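Local coordinates for NADP-dependent alcohol dehydrogenase 6 (Saccharomyces cerevisiae, PDB 1PIW), which catalyses the NADP(H)-dependent interconversion of primary alcohols and aldehydes, cinnamyl alcohol included, and works mainly as a zinc-dependent aldehyde reductase of broad substrate range, at the NADP nicotinamide-adenine-dinucleotide phosphate site and the zinc ion site. Coordinates in Å, arbitrary orientation; residue numbers count along the deposited sequence, not the author numbering.

Contact 1: the NADP nicotinamide-adenine-dinucleotide phosphate site. Residues 46-48, 51, 57, 187-191, 210-211, 215, 250-253, 255-257, 276-277, 340, 348. With NAP (NADP nicotinamide-adenine-dinucleotide phosphate), chain B.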
loop_
_atom_site.group_PDB
_atom_site.type_symbol
_atom_site.label_atom_id
_atom_site.label_comp_id
_atom_site.label_asym_id
_atom_site.label_seq_id
_atom_site.Cartn_x
_atom_site.Cartn_y
_atom_site.Cartn_z
ATOM N N CYS A 46 12.680 15.369 -19.317
ATOM C CA CYS A 46 12.167 14.338 -18.440
ATOM C C CYS A 46 11.972 13.012 -19.175
ATOM O O CYS A 46 11.651 13.000 -20.361
ATOM C CB CYS A 46 10.828 14.817 -17.862
ATOM S SG CYS A 46 9.831 13.560 -17.028
ATOM N N GLY A 47 12.167 11.901 -18.467
ATOM C CA GLY A 47 11.971 10.586 -19.057
ATOM C C GLY A 47 10.651 10.497 -19.810
ATOM O O GLY A 47 10.575 9.870 -20.866
ATOM N N SER A 48 9.610 11.126 -19.267
ATOM C CA SER A 48 8.299 11.152 -19.907
ATOM C C SER A 48 8.410 11.769 -21.303
ATOM O O SER A 48 7.723 11.354 -22.238
ATOM C CB SER A 48 7.317 11.980 -19.079
ATOM O OG SER A 48 7.052 11.387 -17.819
ATOM N N HIS A 51 9.460 8.701 -23.476
ATOM C CA HIS A 51 8.386 7.721 -23.628
ATOM C C HIS A 51 7.349 8.214 -24.618
ATOM O O HIS A 51 6.926 7.493 -25.525
ATOM C CB HIS A 51 7.674 7.503 -22.296
ATOM C CG HIS A 51 8.485 6.769 -21.274
ATOM N ND1 HIS A 51 8.644 5.401 -21.295
ATOM C CD2 HIS A 51 9.148 7.212 -20.182
ATOM C CE1 HIS A 51 9.367 5.031 -20.254
ATOM N NE2 HIS A 51 9.685 6.111 -19.563
ATOM N N TRP A 57 3.727 5.606 -25.235
ATOM C CA TRP A 57 2.440 5.744 -24.578
ATOM C C TRP A 57 1.251 5.664 -25.506
ATOM O O TRP A 57 0.107 5.846 -25.076
ATOM C CB TRP A 57 2.395 7.059 -23.818
ATOM C CG TRP A 57 3.240 7.051 -22.591
ATOM C CD1 TRP A 57 3.707 5.953 -21.913
ATOM C CD2 TRP A 57 3.646 8.193 -21.838
ATOM N NE1 TRP A 57 4.377 6.348 -20.780
ATOM C CE2 TRP A 57 4.354 7.717 -20.705
ATOM C CE3 TRP A 57 3.478 9.577 -22.006
ATOM C CZ2 TRP A 57 4.896 8.578 -19.743
ATOM C CZ3 TRP A 57 4.015 10.434 -21.050
ATOM C CH2 TRP A 57 4.716 9.927 -19.929
ATOM N N GLY A 187 16.448 2.923 -8.705
ATOM C CA GLY A 187 16.707 3.522 -10.005
ATOM C C GLY A 187 17.324 4.908 -9.925
ATOM O O GLY A 187 16.601 5.894 -9.877
ATOM N N LEU A 188 18.652 4.999 -9.922
ATOM C CA LEU A 188 19.299 6.302 -9.835
ATOM C C LEU A 188 19.314 7.078 -11.148
ATOM O O LEU A 188 20.358 7.518 -11.618
ATOM C CB LEU A 188 20.729 6.179 -9.337
ATOM C CG LEU A 188 21.254 7.579 -9.028
ATOM C CD1 LEU A 188 20.681 8.013 -7.688
ATOM C CD2 LEU A 188 22.763 7.595 -9.008
ATOM N N GLY A 189 18.145 7.257 -11.738
ATOM C CA GLY A 189 18.085 8.006 -12.971
ATOM C C GLY A 189 17.914 9.479 -12.678
ATOM O O GLY A 189 18.426 9.985 -11.677
ATOM N N GLY A 190 17.189 10.164 -13.560
ATOM C CA GLY A 190 16.944 11.580 -13.394
ATOM C C GLY A 190 16.179 11.846 -12.117
ATOM O O GLY A 190 16.612 12.644 -11.294
ATOM N N ILE A 191 15.050 11.173 -11.934
ATOM C CA ILE A 191 14.252 11.380 -10.733
ATOM C C ILE A 191 14.957 10.832 -9.500
ATOM O O ILE A 191 15.002 11.483 -8.456
ATOM C CB ILE A 191 12.866 10.718 -10.880
ATOM C CG1 ILE A 191 11.975 11.590 -11.749
ATOM C CG2 ILE A 191 12.213 10.532 -9.532
ATOM C CD1 ILE A 191 10.674 10.956 -12.062
ATOM N N SER A 210 20.301 0.436 -6.942
ATOM C CA SER A 210 20.473 0.266 -8.379
ATOM C C SER A 210 20.765 -1.188 -8.700
ATOM O O SER A 210 20.899 -2.011 -7.801
ATOM C CB SER A 210 21.617 1.149 -8.861
ATOM O OG SER A 210 21.673 1.156 -10.267
ATOM N N ARG A 211 20.859 -1.518 -9.980
ATOM C CA ARG A 211 21.150 -2.894 -10.343
ATOM C C ARG A 211 22.629 -3.134 -10.654
ATOM O O ARG A 211 23.198 -4.114 -10.198
ATOM C CB ARG A 211 20.237 -3.352 -11.496
ATOM C CG ARG A 211 19.889 -2.304 -12.540
ATOM C CD ARG A 211 18.668 -2.749 -13.346
ATOM N NE ARG A 211 18.597 -2.095 -14.653
ATOM C CZ ARG A 211 18.592 -0.778 -14.834
ATOM N NH1 ARG A 211 18.645 0.030 -13.789
ATOM N NH2 ARG A 211 18.560 -0.267 -16.057
ATOM N N LYS A 215 26.794 3.306 -10.892
ATOM C CA LYS A 215 26.399 4.505 -10.183
ATOM C C LYS A 215 26.760 4.625 -8.696
ATOM O O LYS A 215 26.375 5.598 -8.040
ATOM C CB LYS A 215 24.902 4.707 -10.398
ATOM C CG LYS A 215 24.544 5.046 -11.841
ATOM C CD LYS A 215 23.061 4.882 -12.111
ATOM C CE LYS A 215 22.693 5.256 -13.538
ATOM N NZ LYS A 215 21.271 4.926 -13.862
ATOM N N CYS A 250 11.667 4.603 -9.058
ATOM C CA CYS A 250 11.768 5.624 -10.085
ATOM C C CYS A 250 12.321 5.138 -11.406
ATOM O O CYS A 250 12.726 5.948 -12.241
ATOM C CB CYS A 250 12.653 6.752 -9.577
ATOM S SG CYS A 250 12.200 7.329 -7.928
ATOM N N ALA A 251 12.335 3.828 -11.603
ATOM C CA ALA A 251 12.853 3.257 -12.840
ATOM C C ALA A 251 12.023 3.636 -14.083
ATOM O O ALA A 251 10.822 3.888 -13.978
ATOM C CB ALA A 251 12.922 1.745 -12.699
ATOM N N SER A 252 12.677 3.684 -15.250
ATOM C CA SER A 252 12.022 3.997 -16.533
ATOM C C SER A 252 11.192 2.806 -17.002
ATOM O O SER A 252 10.296 2.946 -17.842
ATOM C CB SER A 252 13.054 4.302 -17.626
ATOM O OG SER A 252 13.699 5.539 -17.412
ATOM N N SER A 253 11.529 1.632 -16.474
ATOM C CA SER A 253 10.839 0.393 -16.795
ATOM C C SER A 253 10.747 -0.407 -15.499
ATOM O O SER A 253 11.383 -0.044 -14.502
ATOM C CB SER A 253 11.612 -0.385 -17.862
ATOM O OG SER A 253 10.912 -1.551 -18.258
ATOM N N THR A 255 10.751 -4.023 -15.684
ATOM C CA THR A 255 11.216 -5.355 -16.051
ATOM C C THR A 255 12.378 -5.816 -15.165
ATOM O O THR A 255 12.409 -6.961 -14.719
ATOM C CB THR A 255 11.624 -5.380 -17.542
ATOM O OG1 THR A 255 12.664 -4.419 -17.780
ATOM C CG2 THR A 255 10.419 -5.034 -18.422
ATOM N N ASP A 256 13.333 -4.929 -14.910
ATOM C CA ASP A 256 14.459 -5.271 -14.040
ATOM C C ASP A 256 14.149 -4.796 -12.615
ATOM O O ASP A 256 14.892 -3.992 -12.049
ATOM C CB ASP A 256 15.757 -4.603 -14.524
ATOM C CG ASP A 256 16.366 -5.290 -15.744
ATOM O OD1 ASP A 256 17.376 -4.762 -16.273
ATOM O OD2 ASP A 256 15.842 -6.348 -16.166
ATOM N N ILE A 257 13.042 -5.277 -12.049
ATOM C CA ILE A 257 12.635 -4.908 -10.690
ATOM C C ILE A 257 11.871 -6.080 -10.080
ATOM O O ILE A 257 10.796 -6.441 -10.566
ATOM C CB ILE A 257 11.690 -3.682 -10.666
ATOM C CG1 ILE A 257 12.305 -2.495 -11.421
ATOM C CG2 ILE A 257 11.397 -3.309 -9.216
ATOM C CD1 ILE A 257 13.402 -1.770 -10.674
ATOM N N SER A 276 7.020 5.254 -11.459
ATOM C CA SER A 276 7.096 5.056 -12.897
ATOM C C SER A 276 5.845 4.717 -13.691
ATOM O O SER A 276 4.851 4.199 -13.180
ATOM C CB SER A 276 8.178 4.017 -13.216
ATOM O OG SER A 276 7.893 2.762 -12.629
ATOM N N ILE A 277 5.957 5.016 -14.978
ATOM C CA ILE A 277 4.925 4.790 -15.970
ATOM C C ILE A 277 5.663 4.270 -17.216
ATOM O O ILE A 277 6.008 5.029 -18.128
ATOM C CB ILE A 277 4.209 6.112 -16.279
ATOM C CG1 ILE A 277 3.743 6.742 -14.964
ATOM C CG2 ILE A 277 3.062 5.881 -17.255
ATOM C CD1 ILE A 277 3.277 8.174 -15.098
ATOM N N MET A 340 19.505 10.293 -23.622
ATOM C CA MET A 340 18.550 9.785 -22.654
ATOM C C MET A 340 18.305 8.324 -22.964
ATOM O O MET A 340 18.208 7.505 -22.066
ATOM C CB MET A 340 17.241 10.553 -22.733
ATOM C CG MET A 340 17.226 11.840 -21.938
ATOM S SD MET A 340 17.118 11.581 -20.157
ATOM C CE MET A 340 17.472 13.320 -19.593
ATOM N N ARG A 348 20.426 14.847 -15.105
ATOM C CA ARG A 348 19.414 15.704 -15.717
ATOM C C ARG A 348 19.887 16.639 -16.794
ATOM O O ARG A 348 20.916 17.300 -16.666
ATOM C CB ARG A 348 18.680 16.546 -14.676
ATOM C CG ARG A 348 17.374 15.961 -14.198
ATOM C CD ARG A 348 16.272 15.987 -15.237
ATOM N NE ARG A 348 15.423 14.808 -15.056
ATOM C CZ ARG A 348 14.113 14.760 -15.268
ATOM N NH1 ARG A 348 13.462 15.833 -15.675
ATOM N NH2 ARG A 348 13.454 13.630 -15.064
HETATM P PA NAP B . 15.653 8.624 -16.441
HETATM O O1A NAP B . 14.863 8.224 -17.550
HETATM O O2A NAP B . 16.747 9.693 -16.438
HETATM O O5B NAP B . 16.312 7.310 -15.815
HETATM C C5B NAP B . 15.447 6.206 -15.436
HETATM C C4B NAP B . 16.387 5.400 -14.522
HETATM O O4B NAP B . 15.634 4.204 -14.011
HETATM C C3B NAP B . 17.632 4.760 -15.198
HETATM O O3B NAP B . 18.729 5.677 -15.067
HETATM C C2B NAP B . 17.801 3.456 -14.443
HETATM O O2B NAP B . 18.478 3.581 -13.198
HETATM C C1B NAP B . 16.339 2.978 -14.217
HETATM N N9A NAP B . 15.905 2.114 -15.351
HETATM C C8A NAP B . 15.803 2.322 -16.716
HETATM N N7A NAP B . 15.373 1.269 -17.403
HETATM C C5A NAP B . 15.181 0.302 -16.426
HETATM C C6A NAP B . 14.734 -1.036 -16.544
HETATM N N6A NAP B . 14.390 -1.677 -17.670
HETATM N N1A NAP B . 14.634 -1.791 -15.369
HETATM C C2A NAP B . 14.967 -1.230 -14.128
HETATM N N3A NAP B . 15.412 0.083 -13.975
HETATM C C4A NAP B . 15.504 0.816 -15.156
HETATM O O3 NAP B . 14.739 9.051 -15.237
HETATM P PN NAP B . 13.327 9.710 -15.123
HETATM O O1N NAP B . 13.157 10.772 -16.118
HETATM O O2N NAP B . 13.215 10.093 -13.710
HETATM O O5D NAP B . 12.377 8.520 -15.482
HETATM C C5D NAP B . 11.043 8.851 -15.881
HETATM C C4D NAP B . 10.133 7.787 -15.380
HETATM O O4D NAP B . 9.319 8.386 -14.343
HETATM C C3D NAP B . 9.154 7.302 -16.478
HETATM O O3D NAP B . 8.924 5.882 -16.417
HETATM C C2D NAP B . 7.919 8.133 -16.219
HETATM O O2D NAP B . 6.739 7.523 -16.678
HETATM C C1D NAP B . 7.911 8.303 -14.743
HETATM P P2B NAP B . 19.531 2.506 -12.646
HETATM O O1X NAP B . 18.700 1.422 -11.985
HETATM O O2X NAP B . 20.191 2.063 -13.897
HETATM O O3X NAP B . 20.370 3.247 -11.655
#
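Oxygen O3X of the 2'-phosphate of NAP is gripped by three residues: Ser210 OG donates a bond of 2.8 Å, Lys215 NZ makes a salt bridge of 2.9 Å, and Leu188 N adds a weak bond. Ser210 gets there with OG anti to its backbone N (chi1 -171°), while Lys215, extended beyond CG, reaches in tip first. This phosphate distinguishes NADP from NAD, so the cluster very likely sets the cofactor preference. Arg211 NH1 forms a salt bridge with the phosphate, and the guanidinium lies over one face of the NAP adenine, CZ 3.6 Å from the centroid of the six-membered ring (cation-pi). Ala251 CB and Ser253 CB close on the opposite face, and at the rim amino group NAP N6A donates to Thr255 OG1 at 3.2 Å. The diphosphate sits on the Rossmann glycine loop GLGGIG, where helix 190-202 begins: Gly190 N binds NAP O2A at 2.9 Å and Ile191 N reaches NAP O2N at 2.8 Å. From the other domain Gly47 N, starting helix 47-53, binds O1N, in the turn where Ser48 N donates to Cys46 SG, a catalytic-zinc ligand. On the nicotinamide ribose, hydroxyl NAP O2D donates to Ile277 O at 3.0 Å, from above the carbonyl plane, 34° out of it.

Contact 2: the zinc ion site. Residues 99-103, 106, 114-116. With ZN (zinc ion), chain C.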
loop_
_atom_site.group_PDB
_atom_site.type_symbol
_atom_site.label_atom_id
_atom_site.label_comp_id
_atom_site.label_asym_id
_atom_site.label_seq_id
_atom_site.Cartn_x
_atom_site.Cartn_y
_atom_site.Cartn_z
ATOM N N SER A 99 -6.793 21.636 -13.968
ATOM C CA SER A 99 -7.587 20.876 -13.016
ATOM C C SER A 99 -8.943 21.568 -12.894
ATOM O O SER A 99 -9.048 22.776 -13.132
ATOM C CB SER A 99 -6.867 20.861 -11.670
ATOM O OG SER A 99 -7.404 19.869 -10.831
ATOM N N CYS A 100 -9.985 20.824 -12.530
ATOM C CA CYS A 100 -11.310 21.436 -12.417
ATOM C C CYS A 100 -11.322 22.484 -11.320
ATOM O O CYS A 100 -12.183 23.352 -11.295
ATOM C CB CYS A 100 -12.378 20.383 -12.139
ATOM S SG CYS A 100 -12.551 19.954 -10.424
ATOM N N LEU A 101 -10.353 22.385 -10.414
ATOM C CA LEU A 101 -10.198 23.319 -9.304
ATOM C C LEU A 101 -11.415 23.493 -8.419
ATOM O O LEU A 101 -11.487 24.454 -7.664
ATOM C CB LEU A 101 -9.759 24.680 -9.834
ATOM C CG LEU A 101 -8.365 24.608 -10.445
ATOM C CD1 LEU A 101 -8.039 25.885 -11.178
ATOM C CD2 LEU A 101 -7.352 24.333 -9.351
ATOM N N GLU A 102 -12.370 22.572 -8.499
ATOM C CA GLU A 102 -13.569 22.671 -7.670
ATOM C C GLU A 102 -13.954 21.405 -6.917
ATOM O O GLU A 102 -14.615 21.476 -5.882
ATOM C CB GLU A 102 -14.751 23.158 -8.503
ATOM C CG GLU A 102 -14.861 24.673 -8.517
ATOM C CD GLU A 102 -15.892 25.192 -9.502
ATOM O OE1 GLU A 102 -16.119 26.423 -9.517
ATOM O OE2 GLU A 102 -16.468 24.377 -10.260
ATOM N N CYS A 103 -13.544 20.245 -7.414
ATOM C CA CYS A 103 -13.880 19.016 -6.717
ATOM C C CYS A 103 -13.115 18.936 -5.396
ATOM O O CYS A 103 -12.158 19.678 -5.171
ATOM C CB CYS A 103 -13.557 17.799 -7.581
ATOM S SG CYS A 103 -11.815 17.504 -7.840
ATOM N N CYS A 106 -9.422 18.565 -5.595
ATOM C CA CYS A 106 -8.720 19.799 -5.911
ATOM C C CYS A 106 -8.543 20.694 -4.685
ATOM O O CYS A 106 -7.442 21.142 -4.381
ATOM C CB CYS A 106 -9.481 20.579 -6.976
ATOM S SG CYS A 106 -9.173 20.019 -8.628
ATOM N N CYS A 114 -7.312 14.782 -10.066
ATOM C CA CYS A 114 -8.604 15.348 -10.421
ATOM C C CYS A 114 -9.138 14.645 -11.650
ATOM O O CYS A 114 -8.381 14.199 -12.503
ATOM C CB CYS A 114 -8.490 16.846 -10.702
ATOM S SG CYS A 114 -9.945 17.539 -11.530
ATOM N N THR A 115 -10.452 14.556 -11.732
ATOM C CA THR A 115 -11.117 13.908 -12.849
ATOM C C THR A 115 -10.796 14.603 -14.169
ATOM O O THR A 115 -10.618 13.951 -15.200
ATOM C CB THR A 115 -12.645 13.944 -12.647
ATOM O OG1 THR A 115 -12.972 13.373 -11.375
ATOM C CG2 THR A 115 -13.353 13.173 -13.753
ATOM N N LYS A 116 -10.732 15.930 -14.123
ATOM C CA LYS A 116 -10.471 16.748 -15.306
ATOM C C LYS A 116 -8.988 17.096 -15.479
ATOM O O LYS A 116 -8.637 18.140 -16.044
ATOM C CB LYS A 116 -11.289 18.031 -15.188
ATOM C CG LYS A 116 -12.660 17.835 -14.548
ATOM C CD LYS A 116 -13.771 17.632 -15.573
ATOM C CE LYS A 116 -13.694 16.273 -16.257
ATOM N NZ LYS A 116 -14.702 16.127 -17.364
HETATM ZN ZN ZN C . -10.877 18.653 -9.565
#
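This zinc looks structural: four cysteine sulfurs surround it in a near-tetrahedral cage, and a full thiolate shell of this kind is the hallmark of the structural-zinc lobe in zinc-containing alcohol dehydrogenases. Cys100 and Cys103, the two ends of a CxxC turn, bind through SG at 2.3 Å from the zinc; Cys106 SG, from the short helix 104-107, and Cys114 SG complete the shell at 2.4 Å. Angles at the metal stay near the tetrahedral value except for the pair Cys103 SG and Cys114 SG, which opens to 122°. The torsions bring the sulfurs in from different sides. Cys100 and Cys103 each tuck SG between their own backbone N and carbonyl carbon (chi1 84° and 69°), whereas Cys114 swings SG anti to its backbone N. Backbone N-H groups line the shell and would probably damp the thiolate charge: Cys100 SG accepts from Glu102 N at 3.3 Å and from Cys103 N at 3.2 Å. Cys114 SG takes a nearly straight bond of 3.4 Å from Cys100 N, tying the distant cysteine to the turn. An alanine in place of Cys114 would remove one zinc bond and the acceptor for Cys100 N, and would probably loosen the segment around it from the CxxC turn. The metal thus probably holds the loop-rich stretch from Cys100 to Cys114 in shape.

Contact 3: the zinc ion site. Residues 46, 48, 68-69, 95, 163-164. With ZN (zinc ion), chain D.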
loop_
_atom_site.group_PDB
_atom_site.type_symbol
_atom_site.label_atom_id
_atom_site.label_comp_id
_atom_site.label_asym_id
_atom_site.label_seq_id
_atom_site.Cartn_x
_atom_site.Cartn_y
_atom_site.Cartn_z
ATOM N N CYS A 46 12.680 15.369 -19.317
ATOM C CA CYS A 46 12.167 14.338 -18.440
ATOM C C CYS A 46 11.972 13.012 -19.175
ATOM O O CYS A 46 11.651 13.000 -20.361
ATOM C CB CYS A 46 10.828 14.817 -17.862
ATOM S SG CYS A 46 9.831 13.560 -17.028
ATOM N N SER A 48 9.610 11.126 -19.267
ATOM C CA SER A 48 8.299 11.152 -19.907
ATOM C C SER A 48 8.410 11.769 -21.303
ATOM O O SER A 48 7.723 11.354 -22.238
ATOM C CB SER A 48 7.317 11.980 -19.079
ATOM O OG SER A 48 7.052 11.387 -17.819
ATOM N N HIS A 68 8.297 19.329 -19.964
ATOM C CA HIS A 68 7.368 19.849 -18.982
ATOM C C HIS A 68 7.993 20.149 -17.619
ATOM O O HIS A 68 7.444 19.835 -16.558
ATOM C CB HIS A 68 6.164 18.904 -18.849
ATOM C CG HIS A 68 6.507 17.519 -18.384
ATOM N ND1 HIS A 68 5.600 16.479 -18.426
ATOM C CD2 HIS A 68 7.637 17.009 -17.833
ATOM C CE1 HIS A 68 6.158 15.393 -17.917
ATOM N NE2 HIS A 68 7.392 15.688 -17.549
ATOM N N GLU A 69 9.162 20.764 -17.661
ATOM C CA GLU A 69 9.859 21.178 -16.460
ATOM C C GLU A 69 10.336 22.558 -16.857
ATOM O O GLU A 69 11.532 22.841 -16.909
ATOM C CB GLU A 69 11.006 20.231 -16.180
ATOM C CG GLU A 69 10.490 18.818 -16.035
ATOM C CD GLU A 69 11.487 17.866 -15.431
ATOM O OE1 GLU A 69 12.694 18.054 -15.680
ATOM O OE2 GLU A 69 11.054 16.922 -14.730
ATOM N N ALA A 95 4.553 19.310 -14.855
ATOM C CA ALA A 95 3.794 18.366 -15.654
ATOM C C ALA A 95 2.310 18.620 -15.733
ATOM O O ALA A 95 1.753 18.483 -16.801
ATOM C CB ALA A 95 4.045 16.959 -15.169
ATOM N N CYS A 163 9.009 18.753 -12.057
ATOM C CA CYS A 163 8.321 17.490 -12.353
ATOM C C CYS A 163 9.073 16.286 -11.798
ATOM O O CYS A 163 8.604 15.605 -10.880
ATOM C CB CYS A 163 8.130 17.279 -13.848
ATOM S SG CYS A 163 7.268 15.730 -14.131
ATOM N N GLY A 164 10.234 16.015 -12.374
ATOM C CA GLY A 164 11.013 14.903 -11.889
ATOM C C GLY A 164 11.134 15.020 -10.385
ATOM O O GLY A 164 10.918 14.045 -9.660
HETATM ZN ZN ZN D . 7.766 14.182 -15.917
#
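The imidazole of His68 carries Ala95 CB on one face, 3.6 Å above the plane and shifted toward the rim, and binds the zinc through NE2 at 2.3 Å, the metal displaced from the ring plane toward that side. The other flat group, the carboxylate of Glu69, is met at OE2 by the backbone N-H of Gly164; this 2.7 Å bond arrives from above the carboxylate plane. Both belong to the catalytic zinc site of the medium-chain alcohol dehydrogenases, with its Cys-His-Cys protein ligands. The histidine holds CG in the crowded position between its backbone N and carbonyl carbon (chi1 61°), which, with chi2, brings the ring to the metal. Cys163 and Cys46 each present SG at 2.4 Å from the zinc, with SG anti to the backbone N in both; Cys163 does so from helix 161-174. The sulfurs spread to 133° across the metal while His68 NE2 stands at 89° to Cys46 SG, a lopsided set among the ligands seen. In this family a water or the substrate oxygen takes a further position, and such a ligand may be unseen at this resolution. Ser48 leans its hydroxyl toward the metal but leaves OG 3.5 Å from the zinc, too far for a bond; in related enzymes a hydroxyl residue here begins the proton relay from the alcohol. Glu69 OE2 lies 4.4 Å from the zinc, a second-shell carboxylate whose negative charge would probably modulate the metal's.

Contact 1 and contact 3 are neighbours, the centres of their C-alpha atoms about 13 Å apart, and they share Cys46 and Ser48. Cys46 binds the catalytic zinc, helix 47-53 begins at the next residue and its Gly47 N meets the cofactor diphosphate, so one stretch of chain touches both metal and cofactor, which probably helps hold them in register for hydride transfer. Contact 2 stands apart, about 20 Å from contact 3 and about 29 Å from contact 1 between the same centres, and shares no residue with either, which fits a role in shape rather than chemistry. Each subunit of the homodimer carries the whole set.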